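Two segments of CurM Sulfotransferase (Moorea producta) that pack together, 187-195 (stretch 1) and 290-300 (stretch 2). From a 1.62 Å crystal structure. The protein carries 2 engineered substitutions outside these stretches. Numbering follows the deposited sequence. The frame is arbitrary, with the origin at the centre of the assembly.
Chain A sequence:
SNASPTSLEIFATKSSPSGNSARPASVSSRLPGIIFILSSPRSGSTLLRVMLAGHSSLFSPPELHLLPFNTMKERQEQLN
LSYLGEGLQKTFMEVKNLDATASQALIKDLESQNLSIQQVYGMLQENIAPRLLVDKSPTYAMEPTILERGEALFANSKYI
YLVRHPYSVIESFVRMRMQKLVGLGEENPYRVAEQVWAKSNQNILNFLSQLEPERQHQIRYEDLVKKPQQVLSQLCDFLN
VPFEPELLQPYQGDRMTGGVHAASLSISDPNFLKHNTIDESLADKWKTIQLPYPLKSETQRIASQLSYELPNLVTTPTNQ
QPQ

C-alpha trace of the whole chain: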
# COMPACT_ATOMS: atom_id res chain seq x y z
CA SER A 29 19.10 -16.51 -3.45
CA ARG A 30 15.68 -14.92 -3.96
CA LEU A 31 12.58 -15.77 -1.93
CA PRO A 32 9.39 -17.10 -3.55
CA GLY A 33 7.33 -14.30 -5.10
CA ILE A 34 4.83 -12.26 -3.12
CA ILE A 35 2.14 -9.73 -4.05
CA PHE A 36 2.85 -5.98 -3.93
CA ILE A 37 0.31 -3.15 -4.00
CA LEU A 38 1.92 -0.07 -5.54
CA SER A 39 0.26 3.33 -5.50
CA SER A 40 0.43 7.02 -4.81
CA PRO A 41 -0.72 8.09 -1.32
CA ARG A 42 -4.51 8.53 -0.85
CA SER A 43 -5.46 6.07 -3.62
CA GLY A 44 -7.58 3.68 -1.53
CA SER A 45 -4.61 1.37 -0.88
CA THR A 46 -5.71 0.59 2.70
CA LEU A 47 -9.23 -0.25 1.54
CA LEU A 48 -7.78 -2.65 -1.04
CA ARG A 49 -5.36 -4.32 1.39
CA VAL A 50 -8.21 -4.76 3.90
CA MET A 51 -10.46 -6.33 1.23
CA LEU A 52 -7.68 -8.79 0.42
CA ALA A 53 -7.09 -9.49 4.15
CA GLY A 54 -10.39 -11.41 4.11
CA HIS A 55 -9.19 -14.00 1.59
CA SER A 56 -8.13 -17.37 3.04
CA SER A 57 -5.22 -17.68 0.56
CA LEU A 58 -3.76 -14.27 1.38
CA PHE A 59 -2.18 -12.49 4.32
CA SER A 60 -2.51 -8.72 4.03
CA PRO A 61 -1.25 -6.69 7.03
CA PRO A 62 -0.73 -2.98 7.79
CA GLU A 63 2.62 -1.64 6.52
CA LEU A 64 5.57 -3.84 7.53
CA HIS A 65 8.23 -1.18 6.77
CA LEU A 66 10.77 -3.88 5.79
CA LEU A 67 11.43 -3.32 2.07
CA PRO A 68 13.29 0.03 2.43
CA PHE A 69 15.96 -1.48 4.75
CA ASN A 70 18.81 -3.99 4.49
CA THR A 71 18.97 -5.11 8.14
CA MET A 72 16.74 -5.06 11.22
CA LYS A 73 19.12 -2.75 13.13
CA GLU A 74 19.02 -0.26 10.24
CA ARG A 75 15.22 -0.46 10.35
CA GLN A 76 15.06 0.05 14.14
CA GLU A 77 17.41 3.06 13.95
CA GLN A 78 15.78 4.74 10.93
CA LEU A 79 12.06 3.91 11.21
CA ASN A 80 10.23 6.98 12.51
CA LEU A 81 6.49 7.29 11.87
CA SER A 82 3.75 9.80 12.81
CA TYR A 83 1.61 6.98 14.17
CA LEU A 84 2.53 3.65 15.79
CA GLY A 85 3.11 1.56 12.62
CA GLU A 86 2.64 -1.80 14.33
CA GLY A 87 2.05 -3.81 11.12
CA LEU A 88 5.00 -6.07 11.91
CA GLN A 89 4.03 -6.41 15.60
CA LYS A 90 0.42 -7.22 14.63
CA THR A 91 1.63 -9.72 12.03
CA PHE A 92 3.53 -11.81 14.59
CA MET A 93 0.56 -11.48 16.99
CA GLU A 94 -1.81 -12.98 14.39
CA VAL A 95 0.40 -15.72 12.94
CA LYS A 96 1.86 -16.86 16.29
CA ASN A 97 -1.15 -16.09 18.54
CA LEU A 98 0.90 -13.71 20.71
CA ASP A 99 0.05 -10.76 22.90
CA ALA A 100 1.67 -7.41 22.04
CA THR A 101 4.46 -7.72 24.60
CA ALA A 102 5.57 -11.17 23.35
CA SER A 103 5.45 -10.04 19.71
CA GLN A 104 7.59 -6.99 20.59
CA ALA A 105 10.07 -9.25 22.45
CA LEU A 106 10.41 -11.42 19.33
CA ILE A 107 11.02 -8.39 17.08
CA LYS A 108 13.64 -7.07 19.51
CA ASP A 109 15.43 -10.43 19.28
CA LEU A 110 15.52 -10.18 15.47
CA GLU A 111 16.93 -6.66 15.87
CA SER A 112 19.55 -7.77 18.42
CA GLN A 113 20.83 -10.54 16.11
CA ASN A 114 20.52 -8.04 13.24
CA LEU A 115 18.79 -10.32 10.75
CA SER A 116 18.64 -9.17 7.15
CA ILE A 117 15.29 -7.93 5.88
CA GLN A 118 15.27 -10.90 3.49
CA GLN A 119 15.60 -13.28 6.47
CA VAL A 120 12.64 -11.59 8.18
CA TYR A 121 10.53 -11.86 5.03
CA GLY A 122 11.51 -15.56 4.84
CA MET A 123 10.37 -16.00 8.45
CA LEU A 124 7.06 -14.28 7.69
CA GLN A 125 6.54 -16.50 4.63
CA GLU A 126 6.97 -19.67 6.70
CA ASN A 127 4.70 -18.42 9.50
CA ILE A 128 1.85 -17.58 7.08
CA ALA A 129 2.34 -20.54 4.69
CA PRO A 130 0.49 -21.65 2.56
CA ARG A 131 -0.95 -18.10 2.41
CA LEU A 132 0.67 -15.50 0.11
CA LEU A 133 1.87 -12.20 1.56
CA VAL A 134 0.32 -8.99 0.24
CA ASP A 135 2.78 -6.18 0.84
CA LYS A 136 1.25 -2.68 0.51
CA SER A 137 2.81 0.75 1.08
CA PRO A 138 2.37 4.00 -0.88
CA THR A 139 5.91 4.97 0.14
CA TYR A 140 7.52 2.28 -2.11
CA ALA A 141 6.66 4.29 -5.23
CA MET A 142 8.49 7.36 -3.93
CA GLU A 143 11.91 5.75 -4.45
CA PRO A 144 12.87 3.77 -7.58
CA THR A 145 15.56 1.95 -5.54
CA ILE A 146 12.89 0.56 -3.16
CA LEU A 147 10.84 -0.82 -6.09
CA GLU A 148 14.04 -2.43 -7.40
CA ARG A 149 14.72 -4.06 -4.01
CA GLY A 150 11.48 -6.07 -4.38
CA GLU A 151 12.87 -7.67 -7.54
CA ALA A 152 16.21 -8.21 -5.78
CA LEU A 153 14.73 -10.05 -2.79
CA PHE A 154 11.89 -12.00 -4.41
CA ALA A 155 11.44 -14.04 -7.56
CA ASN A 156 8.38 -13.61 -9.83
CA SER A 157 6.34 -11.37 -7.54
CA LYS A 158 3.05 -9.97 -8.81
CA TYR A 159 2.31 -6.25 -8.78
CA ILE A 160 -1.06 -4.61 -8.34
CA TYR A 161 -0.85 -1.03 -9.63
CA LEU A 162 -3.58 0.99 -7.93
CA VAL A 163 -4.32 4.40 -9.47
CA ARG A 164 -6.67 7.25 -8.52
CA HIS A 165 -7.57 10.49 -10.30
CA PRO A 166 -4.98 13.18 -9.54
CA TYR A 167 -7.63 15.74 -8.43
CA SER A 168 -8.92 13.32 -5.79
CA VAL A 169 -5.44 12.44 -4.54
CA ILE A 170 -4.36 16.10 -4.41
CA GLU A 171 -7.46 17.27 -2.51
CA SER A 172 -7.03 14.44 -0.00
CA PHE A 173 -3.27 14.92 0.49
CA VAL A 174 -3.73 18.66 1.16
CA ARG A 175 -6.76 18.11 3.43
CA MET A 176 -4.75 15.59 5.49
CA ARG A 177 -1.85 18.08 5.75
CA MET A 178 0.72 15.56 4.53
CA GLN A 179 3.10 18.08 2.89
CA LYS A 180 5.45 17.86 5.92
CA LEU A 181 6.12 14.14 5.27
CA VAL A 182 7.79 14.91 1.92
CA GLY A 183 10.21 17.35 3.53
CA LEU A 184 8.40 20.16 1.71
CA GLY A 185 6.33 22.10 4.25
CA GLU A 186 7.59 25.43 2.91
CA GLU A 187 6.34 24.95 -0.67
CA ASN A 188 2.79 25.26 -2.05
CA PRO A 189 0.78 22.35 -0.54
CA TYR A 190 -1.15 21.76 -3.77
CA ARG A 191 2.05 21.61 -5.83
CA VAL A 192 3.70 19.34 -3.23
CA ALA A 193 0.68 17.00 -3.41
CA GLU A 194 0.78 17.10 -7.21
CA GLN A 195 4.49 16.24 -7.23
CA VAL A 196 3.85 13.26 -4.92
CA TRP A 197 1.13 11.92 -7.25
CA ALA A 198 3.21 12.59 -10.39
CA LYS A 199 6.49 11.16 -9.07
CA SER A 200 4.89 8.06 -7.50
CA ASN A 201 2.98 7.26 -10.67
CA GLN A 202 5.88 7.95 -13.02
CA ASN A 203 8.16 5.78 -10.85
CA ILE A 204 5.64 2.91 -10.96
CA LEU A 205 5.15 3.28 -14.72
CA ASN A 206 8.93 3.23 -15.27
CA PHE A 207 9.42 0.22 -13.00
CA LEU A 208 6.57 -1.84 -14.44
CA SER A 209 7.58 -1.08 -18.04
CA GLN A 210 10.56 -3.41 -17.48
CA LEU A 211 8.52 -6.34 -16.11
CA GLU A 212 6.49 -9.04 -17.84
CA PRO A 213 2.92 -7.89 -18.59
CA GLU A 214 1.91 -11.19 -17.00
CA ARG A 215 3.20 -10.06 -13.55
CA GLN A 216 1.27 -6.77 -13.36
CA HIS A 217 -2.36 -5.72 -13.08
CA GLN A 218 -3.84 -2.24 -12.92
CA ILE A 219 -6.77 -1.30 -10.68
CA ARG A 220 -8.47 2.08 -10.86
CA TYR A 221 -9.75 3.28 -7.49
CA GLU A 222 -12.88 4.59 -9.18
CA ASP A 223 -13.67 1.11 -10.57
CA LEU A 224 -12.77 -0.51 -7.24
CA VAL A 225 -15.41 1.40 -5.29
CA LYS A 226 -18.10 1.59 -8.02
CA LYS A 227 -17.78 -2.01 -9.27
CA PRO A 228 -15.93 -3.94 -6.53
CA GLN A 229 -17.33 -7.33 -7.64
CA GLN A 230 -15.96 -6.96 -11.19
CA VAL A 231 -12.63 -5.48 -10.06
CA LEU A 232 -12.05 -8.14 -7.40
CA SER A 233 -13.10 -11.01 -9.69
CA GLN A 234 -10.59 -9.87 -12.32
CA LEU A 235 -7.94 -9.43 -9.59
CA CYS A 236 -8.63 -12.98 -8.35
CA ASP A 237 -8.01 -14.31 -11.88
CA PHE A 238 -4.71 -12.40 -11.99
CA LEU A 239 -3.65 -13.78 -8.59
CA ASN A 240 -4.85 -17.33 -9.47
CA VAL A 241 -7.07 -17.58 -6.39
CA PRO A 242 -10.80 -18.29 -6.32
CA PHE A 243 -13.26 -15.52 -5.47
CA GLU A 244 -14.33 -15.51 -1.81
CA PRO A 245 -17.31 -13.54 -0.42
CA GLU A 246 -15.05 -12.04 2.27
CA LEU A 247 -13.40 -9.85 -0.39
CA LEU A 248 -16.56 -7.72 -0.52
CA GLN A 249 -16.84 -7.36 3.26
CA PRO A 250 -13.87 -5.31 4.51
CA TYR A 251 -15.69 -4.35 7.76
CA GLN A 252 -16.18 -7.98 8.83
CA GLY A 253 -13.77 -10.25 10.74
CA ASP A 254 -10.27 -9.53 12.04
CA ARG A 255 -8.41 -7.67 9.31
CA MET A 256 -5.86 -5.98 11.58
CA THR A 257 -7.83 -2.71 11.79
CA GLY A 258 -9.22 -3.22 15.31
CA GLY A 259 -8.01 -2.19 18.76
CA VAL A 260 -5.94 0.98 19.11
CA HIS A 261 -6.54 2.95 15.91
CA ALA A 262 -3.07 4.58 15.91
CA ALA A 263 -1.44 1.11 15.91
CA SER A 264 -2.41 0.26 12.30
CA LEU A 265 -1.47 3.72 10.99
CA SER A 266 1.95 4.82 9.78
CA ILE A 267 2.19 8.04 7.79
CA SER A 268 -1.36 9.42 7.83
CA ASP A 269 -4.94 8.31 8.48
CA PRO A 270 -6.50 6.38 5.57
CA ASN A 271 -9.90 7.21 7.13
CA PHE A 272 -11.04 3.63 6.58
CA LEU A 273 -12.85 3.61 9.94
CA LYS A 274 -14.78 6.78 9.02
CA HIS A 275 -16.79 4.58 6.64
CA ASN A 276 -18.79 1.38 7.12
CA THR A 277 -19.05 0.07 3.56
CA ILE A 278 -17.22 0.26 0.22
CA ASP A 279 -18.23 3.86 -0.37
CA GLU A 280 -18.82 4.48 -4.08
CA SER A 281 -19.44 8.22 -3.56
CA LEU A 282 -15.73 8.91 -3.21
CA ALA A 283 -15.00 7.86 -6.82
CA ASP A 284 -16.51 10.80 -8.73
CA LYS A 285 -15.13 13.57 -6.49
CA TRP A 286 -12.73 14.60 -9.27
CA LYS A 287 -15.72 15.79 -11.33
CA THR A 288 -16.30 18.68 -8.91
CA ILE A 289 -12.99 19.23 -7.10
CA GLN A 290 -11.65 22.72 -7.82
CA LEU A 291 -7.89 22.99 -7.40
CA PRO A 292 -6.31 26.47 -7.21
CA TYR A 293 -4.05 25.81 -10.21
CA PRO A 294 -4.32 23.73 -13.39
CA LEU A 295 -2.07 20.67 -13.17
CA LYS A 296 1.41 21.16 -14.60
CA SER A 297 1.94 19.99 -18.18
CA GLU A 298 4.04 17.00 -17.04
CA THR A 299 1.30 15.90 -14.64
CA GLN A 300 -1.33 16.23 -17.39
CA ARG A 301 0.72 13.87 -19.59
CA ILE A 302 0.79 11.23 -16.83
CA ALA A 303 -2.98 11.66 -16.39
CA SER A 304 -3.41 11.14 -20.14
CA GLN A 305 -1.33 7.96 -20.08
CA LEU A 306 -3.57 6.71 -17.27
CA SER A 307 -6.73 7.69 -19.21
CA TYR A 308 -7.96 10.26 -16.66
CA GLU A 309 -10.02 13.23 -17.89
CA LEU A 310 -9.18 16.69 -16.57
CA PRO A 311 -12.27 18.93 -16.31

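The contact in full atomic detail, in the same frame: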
# COMPACT_ATOMS: atom_id res chain seq x y z
N GLU A 187 6.86 24.76 0.69
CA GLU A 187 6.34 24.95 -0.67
C GLU A 187 4.81 24.90 -0.70
O GLU A 187 4.18 24.56 0.30
CB GLU A 187 6.94 23.91 -1.63
CG GLU A 187 8.40 24.16 -2.00
CD GLU A 187 8.98 23.08 -2.91
OE1 GLU A 187 10.15 23.23 -3.32
OE2 GLU A 187 8.28 22.08 -3.20
N ASN A 188 4.23 25.25 -1.84
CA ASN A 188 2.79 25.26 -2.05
C ASN A 188 2.24 23.86 -1.81
O ASN A 188 2.69 22.93 -2.47
CB ASN A 188 2.49 25.71 -3.48
CG ASN A 188 1.02 26.00 -3.72
OD1 ASN A 188 0.17 25.14 -3.51
ND2 ASN A 188 0.72 27.21 -4.18
N PRO A 189 1.28 23.70 -0.88
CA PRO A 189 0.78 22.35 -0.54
C PRO A 189 0.17 21.61 -1.73
O PRO A 189 0.33 20.40 -1.86
CB PRO A 189 -0.31 22.62 0.51
CG PRO A 189 -0.01 23.97 1.04
CD PRO A 189 0.62 24.75 -0.07
N TYR A 190 -0.53 22.35 -2.59
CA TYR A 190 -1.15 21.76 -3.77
C TYR A 190 -0.11 21.27 -4.76
O TYR A 190 -0.28 20.20 -5.34
CB TYR A 190 -2.12 22.75 -4.42
CG TYR A 190 -3.36 22.97 -3.58
CD1 TYR A 190 -4.46 22.12 -3.70
CD2 TYR A 190 -3.42 24.02 -2.67
CE1 TYR A 190 -5.60 22.32 -2.92
CE2 TYR A 190 -4.55 24.23 -1.89
CZ TYR A 190 -5.63 23.38 -2.02
OH TYR A 190 -6.75 23.60 -1.25
N ARG A 191 0.97 22.03 -4.93
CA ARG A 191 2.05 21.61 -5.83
C ARG A 191 2.85 20.45 -5.24
O ARG A 191 3.29 19.56 -5.97
CB ARG A 191 2.96 22.79 -6.19
CG ARG A 191 2.27 23.83 -7.08
CD ARG A 191 1.84 23.25 -8.44
NE ARG A 191 1.61 24.31 -9.42
CZ ARG A 191 0.81 24.22 -10.48
NH1 ARG A 191 0.12 23.11 -10.73
NH2 ARG A 191 0.69 25.27 -11.29
N VAL A 192 3.03 20.46 -3.92
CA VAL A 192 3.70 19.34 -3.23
C VAL A 192 2.90 18.05 -3.43
O VAL A 192 3.47 17.01 -3.78
CB VAL A 192 3.94 19.62 -1.72
CG1 VAL A 192 4.46 18.39 -1.00
CG2 VAL A 192 4.93 20.77 -1.54
N ALA A 193 1.58 18.14 -3.22
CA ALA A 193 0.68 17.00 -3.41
C ALA A 193 0.73 16.49 -4.84
O ALA A 193 0.78 15.29 -5.09
CB ALA A 193 -0.76 17.36 -3.01
N GLU A 194 0.73 17.43 -5.79
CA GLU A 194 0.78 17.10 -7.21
C GLU A 194 2.08 16.37 -7.54
O GLU A 194 2.07 15.36 -8.26
CB GLU A 194 0.66 18.37 -8.05
CG GLU A 194 0.67 18.12 -9.55
CD GLU A 194 0.53 19.39 -10.35
OE1 GLU A 194 0.85 19.35 -11.55
OE2 GLU A 194 0.10 20.42 -9.79
N GLN A 195 3.19 16.87 -7.00
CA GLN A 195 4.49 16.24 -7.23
C GLN A 195 4.52 14.82 -6.67
O GLN A 195 5.09 13.91 -7.28
CB GLN A 195 5.62 17.09 -6.64
CG GLN A 195 7.01 16.50 -6.81
CD GLN A 195 8.09 17.42 -6.27
OE1 GLN A 195 8.35 18.49 -6.83
NE2 GLN A 195 8.74 17.01 -5.19
N GLN A 290 -12.25 21.53 -7.22
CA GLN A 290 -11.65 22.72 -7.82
C GLN A 290 -10.31 23.00 -7.17
O GLN A 290 -10.24 23.46 -6.03
CB GLN A 290 -12.58 23.93 -7.67
CG GLN A 290 -13.90 23.78 -8.43
CD GLN A 290 -13.69 23.58 -9.92
OE1 GLN A 290 -12.94 24.31 -10.57
NE2 GLN A 290 -14.37 22.57 -10.48
N LEU A 291 -9.23 22.69 -7.89
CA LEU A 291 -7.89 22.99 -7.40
C LEU A 291 -7.54 24.44 -7.73
O LEU A 291 -8.11 25.01 -8.67
CB LEU A 291 -6.87 22.02 -8.01
CG LEU A 291 -7.07 20.52 -7.73
CD1 LEU A 291 -6.00 19.72 -8.44
CD2 LEU A 291 -7.05 20.21 -6.24
N PRO A 292 -6.63 25.05 -6.96
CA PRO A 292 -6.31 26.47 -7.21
C PRO A 292 -5.59 26.70 -8.54
O PRO A 292 -5.73 27.76 -9.13
CB PRO A 292 -5.39 26.84 -6.05
CG PRO A 292 -4.83 25.55 -5.56
CD PRO A 292 -5.91 24.53 -5.78
N TYR A 293 -4.84 25.70 -9.00
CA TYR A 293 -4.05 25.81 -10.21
C TYR A 293 -4.32 24.63 -11.15
O TYR A 293 -4.54 23.51 -10.67
CB TYR A 293 -2.55 25.87 -9.86
CG TYR A 293 -2.23 26.81 -8.72
CD1 TYR A 293 -2.23 28.20 -8.91
CD2 TYR A 293 -1.93 26.32 -7.45
CE1 TYR A 293 -1.95 29.07 -7.86
CE2 TYR A 293 -1.64 27.19 -6.39
CZ TYR A 293 -1.65 28.56 -6.61
OH TYR A 293 -1.37 29.43 -5.57
N PRO A 294 -4.30 24.87 -12.47
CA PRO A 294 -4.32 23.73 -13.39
C PRO A 294 -3.08 22.87 -13.14
O PRO A 294 -2.03 23.39 -12.75
CB PRO A 294 -4.22 24.40 -14.77
CG PRO A 294 -4.74 25.79 -14.56
CD PRO A 294 -4.24 26.15 -13.19
N LEU A 295 -3.22 21.56 -13.34
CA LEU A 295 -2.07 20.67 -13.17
C LEU A 295 -0.98 21.07 -14.15
O LEU A 295 -1.26 21.55 -15.25
CB LEU A 295 -2.46 19.20 -13.37
CG LEU A 295 -3.55 18.65 -12.45
CD1 LEU A 295 -3.80 17.21 -12.79
CD2 LEU A 295 -3.16 18.81 -11.00
N LYS A 296 0.27 20.89 -13.73
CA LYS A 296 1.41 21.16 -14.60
C LYS A 296 1.34 20.26 -15.84
O LYS A 296 0.77 19.17 -15.80
CB LYS A 296 2.72 20.93 -13.86
CG LYS A 296 2.92 21.87 -12.68
CD LYS A 296 4.06 21.38 -11.80
CE LYS A 296 5.40 21.80 -12.36
NZ LYS A 296 6.53 21.06 -11.72
N SER A 297 1.93 20.74 -16.93
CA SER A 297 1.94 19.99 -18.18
C SER A 297 2.43 18.55 -18.03
O SER A 297 1.84 17.64 -18.62
CB SER A 297 2.79 20.73 -19.22
OG SER A 297 2.30 22.03 -19.40
N GLU A 298 3.48 18.35 -17.24
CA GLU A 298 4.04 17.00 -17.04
C GLU A 298 3.03 16.09 -16.35
O GLU A 298 2.92 14.91 -16.69
CB GLU A 298 5.34 17.04 -16.23
CG GLU A 298 6.44 17.92 -16.82
CD GLU A 298 6.21 19.41 -16.60
OE1 GLU A 298 6.70 20.20 -17.41
OE2 GLU A 298 5.56 19.79 -15.60
N THR A 299 2.32 16.65 -15.38
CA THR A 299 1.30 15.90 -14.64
C THR A 299 0.14 15.54 -15.57
O THR A 299 -0.38 14.41 -15.50
CB THR A 299 0.79 16.73 -13.46
OG1 THR A 299 1.91 17.20 -12.70
CG2 THR A 299 -0.12 15.88 -12.56
N GLN A 300 -0.26 16.48 -16.42
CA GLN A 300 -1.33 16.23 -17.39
C GLN A 300 -0.97 15.07 -18.33
O GLN A 300 -1.84 14.27 -18.69
CB GLN A 300 -1.65 17.48 -18.20
CG GLN A 300 -2.19 18.62 -17.36
CD GLN A 300 -2.83 19.71 -18.19
OE1 GLN A 300 -3.19 19.49 -19.35
NE2 GLN A 300 -2.98 20.89 -17.60

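The contact is organised around one buried carboxylate. E194 extends from its helix with chi1 and chi2 both t, carrying the carboxylate to the start of the helix in the second stretch. There E194 OE1 accepts twice: from the backbone K296 N at 2.7 Å and from the hydroxyl T299 OG1, also at 2.7 Å. K296 is the N-cap residue, so its amide lies where a helix begins, and a glutamate from a distant part of the sequence satisfies it. T299 suits its place: its CA-to-CB bond points toward the first stretch, and its hydroxyl supplies a side-chain donor in the first turn of the helix.

The other oxygen is paired as well. R191 NH1 donates to E194 OE2 at 2.8 Å, a salt bridge one helical turn apart, and the same NH1 reaches across to the carbonyl P294 O at 3.0 Å. NH1 thus serves two acceptors, the carboxylate and a loop carbonyl, while the guanidinium as a whole balances the glutamate's charge. The guanidinium is sandwiched: K296 CG lies over one face, 3.6 Å from R191 NH1, and Y293 CB over the opposite face, 3.6 Å from R191 NH2. Aliphatic carbon covers the flat faces, while P294 O sits near the plane, where the N-H bonds point.

Toward the start of the first stretch's helix the packing turns largely apolar. Y190 presents a ring face to P292, whose CD stands 3.6 Å from the ring centroid and 14° off its normal, a CH-pi contact. L291 CD2 adds a looser apolar touch, 4.1 Å from Y190 CD1. N188 serves both its own helix and the contact: OD1 caps by accepting a weak bond from Y190 N at 3.0 Å, while ND2 gives a weak bond to Y293 OH at 3.4 Å.

The rule is economical: bury the carboxylate with donors for both oxygens, and leave the aromatic and proline contacts nearer solvent.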